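Local coordinates for protein dITP/XTP pyrophosphatase (Staphylococcus aureus, PDB 4BNQ) that probably hydrolyses non-canonical purine nucleoside triphosphates such as XTP, dITP and ITP to their monophosphates and diphosphate, using magnesium, and so cleanses the nucleotide pool, at residues K2-A7 with T63-D68; V73-G78 with N103-T108. All blocks are in the same frame, centred on the assembly; numbering follows the deposited sequence.

Contact 1: K2-A7 with T63-D68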
ATOM      1  N   LYS A   2     -20.557  16.518  -1.232  1.00 44.32           N
ATOM      2  CA  LYS A   2     -19.397  15.706  -0.879  1.00 46.85           C
ATOM      3  C   LYS A   2     -18.102  16.529  -1.029  1.00 44.08           C
ATOM      4  O   LYS A   2     -17.634  16.790  -2.143  1.00 42.63           O
ATOM      5  CB  LYS A   2     -19.339  14.444  -1.742  1.00 43.49           C
ATOM      6  CG  LYS A   2     -18.545  13.308  -1.103  1.00 50.79           C
ATOM      7  CD  LYS A   2     -18.161  12.223  -2.117  1.00 52.98           C
ATOM      8  CE  LYS A   2     -19.159  11.073  -2.121  1.00 54.19           C
ATOM      9  NZ  LYS A   2     -18.845  10.046  -3.162  1.00 60.69           N
ATOM     10  N   GLU A   3     -17.534  16.934   0.103  1.00 45.22           N
ATOM     11  CA  GLU A   3     -16.429  17.891   0.124  1.00 40.30           C
ATOM     12  C   GLU A   3     -15.307  17.446   1.036  1.00 38.68           C
ATOM     13  O   GLU A   3     -15.550  16.924   2.131  1.00 39.81           O
ATOM     14  CB  GLU A   3     -16.916  19.240   0.642  1.00 42.71           C
ATOM     15  CG  GLU A   3     -17.321  20.233  -0.416  1.00 47.16           C
ATOM     16  CD  GLU A   3     -17.872  21.510   0.196  1.00 54.39           C
ATOM     17  OE1 GLU A   3     -17.830  21.642   1.443  1.00 58.97           O
ATOM     18  OE2 GLU A   3     -18.350  22.379  -0.563  1.00 59.15           O
ATOM     19  N   ILE A   4     -14.075  17.699   0.607  1.00 33.55           N
ATOM     20  CA  ILE A   4     -12.943  17.508   1.498  1.00 34.05           C
ATOM     21  C   ILE A   4     -12.002  18.720   1.488  1.00 28.82           C
ATOM     22  O   ILE A   4     -11.587  19.198   0.426  1.00 28.33           O
ATOM     23  CB  ILE A   4     -12.205  16.182   1.207  1.00 34.86           C
ATOM     24  CG1 ILE A   4     -11.214  15.875   2.325  1.00 35.34           C
ATOM     25  CG2 ILE A   4     -11.516  16.225  -0.141  1.00 30.61           C
ATOM     26  CD1 ILE A   4     -10.622  14.490   2.226  1.00 31.86           C
ATOM     27  N   VAL A   5     -11.709  19.247   2.673  1.00 27.55           N
ATOM     28  CA  VAL A   5     -10.809  20.383   2.790  1.00 24.43           C
ATOM     29  C   VAL A   5      -9.402  19.872   3.067  1.00 24.81           C
ATOM     30  O   VAL A   5      -9.167  19.096   4.010  1.00 21.85           O
ATOM     31  CB  VAL A   5     -11.253  21.334   3.904  1.00 27.65           C
ATOM     32  CG1 VAL A   5     -10.238  22.477   4.076  1.00 22.15           C
ATOM     33  CG2 VAL A   5     -12.678  21.875   3.616  1.00 20.89           C
ATOM     34  N   ILE A   6      -8.462  20.283   2.231  1.00 20.46           N
ATOM     35  CA  ILE A   6      -7.087  19.844   2.415  1.00 21.86           C
ATOM     36  C   ILE A   6      -6.166  20.992   2.854  1.00 21.29           C
ATOM     37  O   ILE A   6      -5.975  21.975   2.128  1.00 20.43           O
ATOM     38  CB  ILE A   6      -6.550  19.210   1.142  1.00 22.34           C
ATOM     39  CG1 ILE A   6      -7.513  18.093   0.684  1.00 27.25           C
ATOM     40  CG2 ILE A   6      -5.149  18.679   1.379  1.00 17.81           C
ATOM     41  CD1 ILE A   6      -7.186  17.535  -0.643  1.00 24.49           C
ATOM     42  N   ALA A   7      -5.598  20.857   4.048  1.00 20.01           N
ATOM     43  CA  ALA A   7      -4.802  21.926   4.640  1.00 22.37           C
ATOM     44  C   ALA A   7      -3.370  21.852   4.116  1.00 24.80           C
ATOM     45  O   ALA A   7      -2.419  21.612   4.865  1.00 25.45           O
ATOM     46  CB  ALA A   7      -4.827  21.833   6.127  1.00 19.67           C
ATOM     47  N   THR A  63     -13.926  19.417   9.808  1.00 33.53           N
ATOM     48  CA  THR A  63     -12.982  18.347   9.528  1.00 32.77           C
ATOM     49  C   THR A  63     -12.102  18.691   8.307  1.00 32.62           C
ATOM     50  O   THR A  63     -12.600  19.159   7.279  1.00 28.85           O
ATOM     51  CB  THR A  63     -13.713  17.029   9.262  1.00 36.05           C
ATOM     52  OG1 THR A  63     -14.332  16.589  10.474  1.00 41.86           O
ATOM     53  CG2 THR A  63     -12.730  15.959   8.785  1.00 36.00           C
ATOM     54  N   VAL A  64     -10.790  18.490   8.432  1.00 26.66           N
ATOM     55  CA  VAL A  64      -9.879  18.687   7.304  1.00 25.80           C
ATOM     56  C   VAL A  64      -8.820  17.579   7.273  1.00 25.82           C
ATOM     57  O   VAL A  64      -8.683  16.803   8.225  1.00 29.10           O
ATOM     58  CB  VAL A  64      -9.135  20.033   7.395  1.00 27.09           C
ATOM     59  CG1 VAL A  64     -10.080  21.156   7.810  1.00 27.37           C
ATOM     60  CG2 VAL A  64      -7.999  19.902   8.372  1.00 21.46           C
ATOM     61  N   ILE A  65      -8.074  17.497   6.179  1.00 21.59           N
ATOM     62  CA  ILE A  65      -6.888  16.655   6.170  1.00 25.40           C
ATOM     63  C   ILE A  65      -5.646  17.459   5.809  1.00 23.81           C
ATOM     64  O   ILE A  65      -5.706  18.450   5.091  1.00 23.77           O
ATOM     65  CB  ILE A  65      -6.997  15.464   5.203  1.00 25.29           C
ATOM     66  CG1 ILE A  65      -7.112  15.948   3.757  1.00 24.14           C
ATOM     67  CG2 ILE A  65      -8.172  14.584   5.574  1.00 26.33           C
ATOM     68  CD1 ILE A  65      -7.077  14.802   2.724  1.00 23.89           C
ATOM     69  N   ALA A  66      -4.505  16.999   6.284  1.00 22.94           N
ATOM     70  CA  ALA A  66      -3.256  17.590   5.869  1.00 24.77           C
ATOM     71  C   ALA A  66      -2.313  16.476   5.449  1.00 29.64           C
ATOM     72  O   ALA A  66      -2.597  15.291   5.665  1.00 29.30           O
ATOM     73  CB  ALA A  66      -2.657  18.423   6.977  1.00 22.41           C
ATOM     74  N   ASP A  67      -1.200  16.873   4.843  1.00 22.44           N
ATOM     75  CA  ASP A  67      -0.283  15.955   4.214  1.00 25.39           C
ATOM     76  C   ASP A  67       1.137  16.435   4.517  1.00 28.24           C
ATOM     77  O   ASP A  67       1.465  17.611   4.311  1.00 28.22           O
ATOM     78  CB  ASP A  67      -0.558  15.965   2.706  1.00 27.75           C
ATOM     79  CG  ASP A  67       0.474  15.171   1.890  1.00 27.84           C
ATOM     80  OD1 ASP A  67       1.700  15.352   2.061  1.00 28.68           O
ATOM     81  OD2 ASP A  67       0.048  14.369   1.042  1.00 26.03           O
ATOM     82  N   ASP A  68       1.976  15.542   5.023  1.00 26.94           N
ATOM     83  CA  ASP A  68       3.398  15.845   5.085  1.00 27.96           C
ATOM     84  C   ASP A  68       4.171  14.683   4.502  1.00 25.61           C
ATOM     85  O   ASP A  68       4.116  13.571   5.027  1.00 28.25           O
ATOM     86  CB  ASP A  68       3.861  16.157   6.504  1.00 25.65           C
ATOM     87  CG  ASP A  68       5.159  16.946   6.519  1.00 31.72           C
ATOM     88  OD1 ASP A  68       5.125  18.150   6.201  1.00 39.66           O
ATOM     89  OD2 ASP A  68       6.225  16.375   6.830  1.00 31.87           O
TER
HETATM   90  O   HOH W   1     -12.830  18.221   4.667  1.00 28.22           O
HETATM   91  O   HOH W   2      -0.578  19.759   4.361  1.00 25.16           O

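Contact 2: V73-G78 with N103-T108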
ATOM      1  N   VAL A  73      16.463   8.792   1.125  1.00 30.39           N
ATOM      2  CA  VAL A  73      17.416   8.090   0.263  1.00 32.40           C
ATOM      3  C   VAL A  73      18.357   7.197   1.072  1.00 31.71           C
ATOM      4  O   VAL A  73      19.117   7.693   1.901  1.00 39.51           O
ATOM      5  CB  VAL A  73      18.280   9.078  -0.543  1.00 36.99           C
ATOM      6  CG1 VAL A  73      19.257   8.312  -1.444  1.00 33.88           C
ATOM      7  CG2 VAL A  73      17.398  10.021  -1.353  1.00 31.81           C
ATOM      8  N   PHE A  74      18.309   5.897   0.824  1.00 33.57           N
ATOM      9  CA  PHE A  74      19.108   4.932   1.578  1.00 40.99           C
ATOM     10  C   PHE A  74      20.559   5.399   1.787  1.00 39.84           C
ATOM     11  O   PHE A  74      20.996   5.616   2.921  1.00 41.74           O
ATOM     12  CB  PHE A  74      19.063   3.556   0.888  1.00 41.80           C
ATOM     13  CG  PHE A  74      19.710   2.442   1.690  1.00 52.31           C
ATOM     14  CD1 PHE A  74      21.096   2.374   1.841  1.00 51.41           C
ATOM     15  CD2 PHE A  74      18.934   1.454   2.281  1.00 52.30           C
ATOM     16  CE1 PHE A  74      21.688   1.361   2.580  1.00 47.97           C
ATOM     17  CE2 PHE A  74      19.525   0.436   3.015  1.00 52.41           C
ATOM     18  CZ  PHE A  74      20.906   0.394   3.162  1.00 53.02           C
ATOM     19  N   ALA A  75      21.287   5.593   0.695  1.00 36.94           N
ATOM     20  CA  ALA A  75      22.695   5.996   0.777  1.00 38.51           C
ATOM     21  C   ALA A  75      22.959   7.258   1.606  1.00 40.90           C
ATOM     22  O   ALA A  75      24.099   7.523   1.963  1.00 43.03           O
ATOM     23  CB  ALA A  75      23.302   6.140  -0.617  1.00 32.87           C
ATOM     24  N   LEU A  76      21.927   8.038   1.908  1.00 38.48           N
ATOM     25  CA  LEU A  76      22.125   9.228   2.726  1.00 34.65           C
ATOM     26  C   LEU A  76      21.476   9.048   4.082  1.00 38.09           C
ATOM     27  O   LEU A  76      21.107  10.032   4.723  1.00 39.23           O
ATOM     28  CB  LEU A  76      21.541  10.456   2.038  1.00 36.46           C
ATOM     29  CG  LEU A  76      21.923  10.671   0.572  1.00 35.27           C
ATOM     30  CD1 LEU A  76      21.270  11.936   0.048  1.00 35.15           C
ATOM     31  CD2 LEU A  76      23.435  10.751   0.406  1.00 39.34           C
ATOM     32  N   ASN A  77      21.358   7.788   4.506  1.00 41.85           N
ATOM     33  CA  ASN A  77      20.583   7.383   5.691  1.00 47.07           C
ATOM     34  C   ASN A  77      19.314   8.220   5.976  1.00 46.58           C
ATOM     35  O   ASN A  77      19.116   8.729   7.084  1.00 42.98           O
ATOM     36  CB  ASN A  77      21.473   7.195   6.942  1.00 48.12           C
ATOM     37  CG  ASN A  77      22.112   8.487   7.416  1.00 55.23           C
ATOM     38  OD1 ASN A  77      21.608   9.142   8.331  1.00 60.07           O
ATOM     39  ND2 ASN A  77      23.240   8.850   6.809  1.00 59.97           N
ATOM     40  N   GLY A  78      18.457   8.344   4.960  1.00 39.37           N
ATOM     41  CA  GLY A  78      17.148   8.940   5.140  1.00 38.22           C
ATOM     42  C   GLY A  78      17.034  10.402   4.759  1.00 36.75           C
ATOM     43  O   GLY A  78      15.965  10.993   4.910  1.00 39.51           O
ATOM     44  N   ASN A 103      23.708  16.176  -6.688  1.00 35.77           N
ATOM     45  CA  ASN A 103      25.123  16.438  -6.404  1.00 38.56           C
ATOM     46  C   ASN A 103      25.639  15.558  -5.288  1.00 40.11           C
ATOM     47  O   ASN A 103      26.712  14.962  -5.402  1.00 38.81           O
ATOM     48  CB  ASN A 103      25.360  17.904  -6.023  1.00 39.84           C
ATOM     49  CG  ASN A 103      25.303  18.834  -7.217  1.00 45.02           C
ATOM     50  OD1 ASN A 103      25.429  18.395  -8.359  1.00 52.17           O
ATOM     51  ND2 ASN A 103      25.127  20.134  -6.957  1.00 46.89           N
ATOM     52  N   LYS A 104      24.857  15.463  -4.217  1.00 34.35           N
ATOM     53  CA  LYS A 104      25.229  14.629  -3.081  1.00 34.35           C
ATOM     54  C   LYS A 104      25.316  13.137  -3.401  1.00 38.54           C
ATOM     55  O   LYS A 104      25.995  12.400  -2.703  1.00 33.75           O
ATOM     56  CB  LYS A 104      24.296  14.883  -1.900  1.00 31.82           C
ATOM     57  CG  LYS A 104      24.473  16.252  -1.274  1.00 39.62           C
ATOM     58  CD  LYS A 104      24.170  16.218   0.227  1.00 43.15           C
ATOM     59  CE  LYS A 104      24.729  14.954   0.874  1.00 40.78           C
ATOM     60  NZ  LYS A 104      24.699  14.988   2.367  1.00 54.92           N
ATOM     61  N   LEU A 105      24.644  12.696  -4.462  1.00 41.10           N
ATOM     62  CA  LEU A 105      24.732  11.297  -4.884  1.00 39.09           C
ATOM     63  C   LEU A 105      25.644  11.074  -6.112  1.00 43.29           C
ATOM     64  O   LEU A 105      25.572  10.029  -6.775  1.00 43.44           O
ATOM     65  CB  LEU A 105      23.325  10.730  -5.123  1.00 42.06           C
ATOM     66  CG  LEU A 105      22.521  10.394  -3.862  1.00 39.79           C
ATOM     67  CD1 LEU A 105      21.047  10.648  -4.115  1.00 41.33           C
ATOM     68  CD2 LEU A 105      22.727   8.945  -3.386  1.00 26.40           C
ATOM     69  N   GLY A 106      26.519  12.042  -6.381  1.00 42.60           N
ATOM     70  CA  GLY A 106      27.346  12.079  -7.585  1.00 45.75           C
ATOM     71  C   GLY A 106      27.819  10.780  -8.226  1.00 52.42           C
ATOM     72  O   GLY A 106      27.652  10.566  -9.436  1.00 52.38           O
ATOM     73  N   ASN A 107      28.423   9.907  -7.432  1.00 51.55           N
ATOM     74  CA  ASN A 107      28.885   8.641  -7.989  1.00 53.55           C
ATOM     75  C   ASN A 107      28.130   7.418  -7.459  1.00 50.56           C
ATOM     76  O   ASN A 107      28.106   6.383  -8.126  1.00 50.68           O
ATOM     77  CB  ASN A 107      30.400   8.491  -7.804  1.00 52.43           C
ATOM     78  CG  ASN A 107      31.176   9.630  -8.452  1.00 56.77           C
ATOM     79  OD1 ASN A 107      31.294   9.695  -9.687  1.00 54.04           O
ATOM     80  ND2 ASN A 107      31.704  10.540  -7.622  1.00 42.07           N
ATOM     81  N   THR A 108      27.514   7.559  -6.280  1.00 47.36           N
ATOM     82  CA  THR A 108      26.823   6.471  -5.570  1.00 45.91           C
ATOM     83  C   THR A 108      26.071   5.476  -6.480  1.00 43.01           C
ATOM     84  O   THR A 108      25.340   5.884  -7.383  1.00 40.46           O
ATOM     85  CB  THR A 108      25.845   7.049  -4.531  1.00 45.24           C
ATOM     86  OG1 THR A 108      26.491   8.094  -3.792  1.00 40.92           O
ATOM     87  CG2 THR A 108      25.372   5.967  -3.580  1.00 45.18           C
TER

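Contact 1: K2-A7 with T63-D68
Strands 3-6 and 64-68 run the same way but splay by 43°, meeting in a single parallel bridge at Ile6 and Ile65. Ile65 bonds to the residues on either side of Ile6: its N donates to Val5 O at 2.9 Å and its O receives Ala7 N at 2.6 Å, both bonds nearly straight. Where the strands diverge, one water accepts from Val5 N and donates to Thr63 O; a second lies between Ala7 O and Asp67 N, accepting from the latter at 3.0 Å. Ile65 holds CG1 in the crowded position between backbone N and carbonyl carbon (chi1 64°), and its CD1 meets Ile4 CD1 at 3.6 Å, the two side chains crossing at about a right angle. Ile6 lies alongside, pointing the same way, with its CG1 3.8 Å from Ile65 CG1. The side chains of Val5 and Val64 cross obliquely, Val5 CG1 4.0 Å from Val64 CG1, and Ala7 CB faces Ala66 CB at 4.1 Å. Helix 45-60 covers the alanines, whereas Met121 of strand 112-123 touches Ile65. Apolar packing and two direct bonds thus join the short parallel sheet to the long antiparallel one just before Asp67 and Asp68. Salt bridges from Lys13 and Arg178 would favour the carboxylate of Asp67; at Asp68, the predicted proton acceptor and magnesium ligand, the pull of Lys52 is probably countered by nearby Glu40.

Contact 2: V73-G78 with N103-T108
Apolar contacts carry this meeting of a loop with a helix end, and Leu105 is at its middle. Its chi1 of -76° and an off-staggered chi2 of 147° together bring both methyls to the other segment. Val73, with CG1 anti to its own N (chi1 -179°), comes tip to tip with it: CG1 lies 4.0 Å from Leu105 CD1 and as close to CD2. Leu105 CD2 also touches Ala75 CB, at 4.0 Å, and more loosely Leu76 CD2. Ala75 CB in turn meets Thr108 CG2 at 3.6 Å; the threonine methyl is the branch anti to the backbone N. Leu76 CD2 reaches the aliphatic part of Lys104, 4.4 Å from its CE. The packing sets the loop of the beta hairpin formed by strands 64-73 and 79-80, with 3-10 residues 74-75, against the C-terminal end of helix 94-104, where Leu105 is the first residue to leave helical angles. Val73 and Leu76 also touch Leu101 of that helix. No hydrogen bond joins the two segments; within the first, Val73 O accepts from Leu76 N at 2.8 Å and from Gly78 N at 3.2 Å, tightening the turn, and within the second Gly106 N donates to Asn103 O.

From the N terminus, strand 3-6 is followed by a mostly helical excursion that includes helices 11-20 and 45-60; contact 1 closes this loop when the chain returns as strand 64-73. That strand then runs from one contact to the other, since its first half belongs to contact 1 and its last residue, Val73, opens contact 2. The second, shorter loop passes through strand 79-80 and helix 94-104 before closing at 103-108. The two loops follow in series, neither nested nor crossed, and their contacts lie on opposite sides of the chain's centre, about 33 Å apart between centres. Contact 1 ties the two-stranded parallel sheet to the start of strand 64-73, contact 2 the end of helix 94-104 to the loop after that strand.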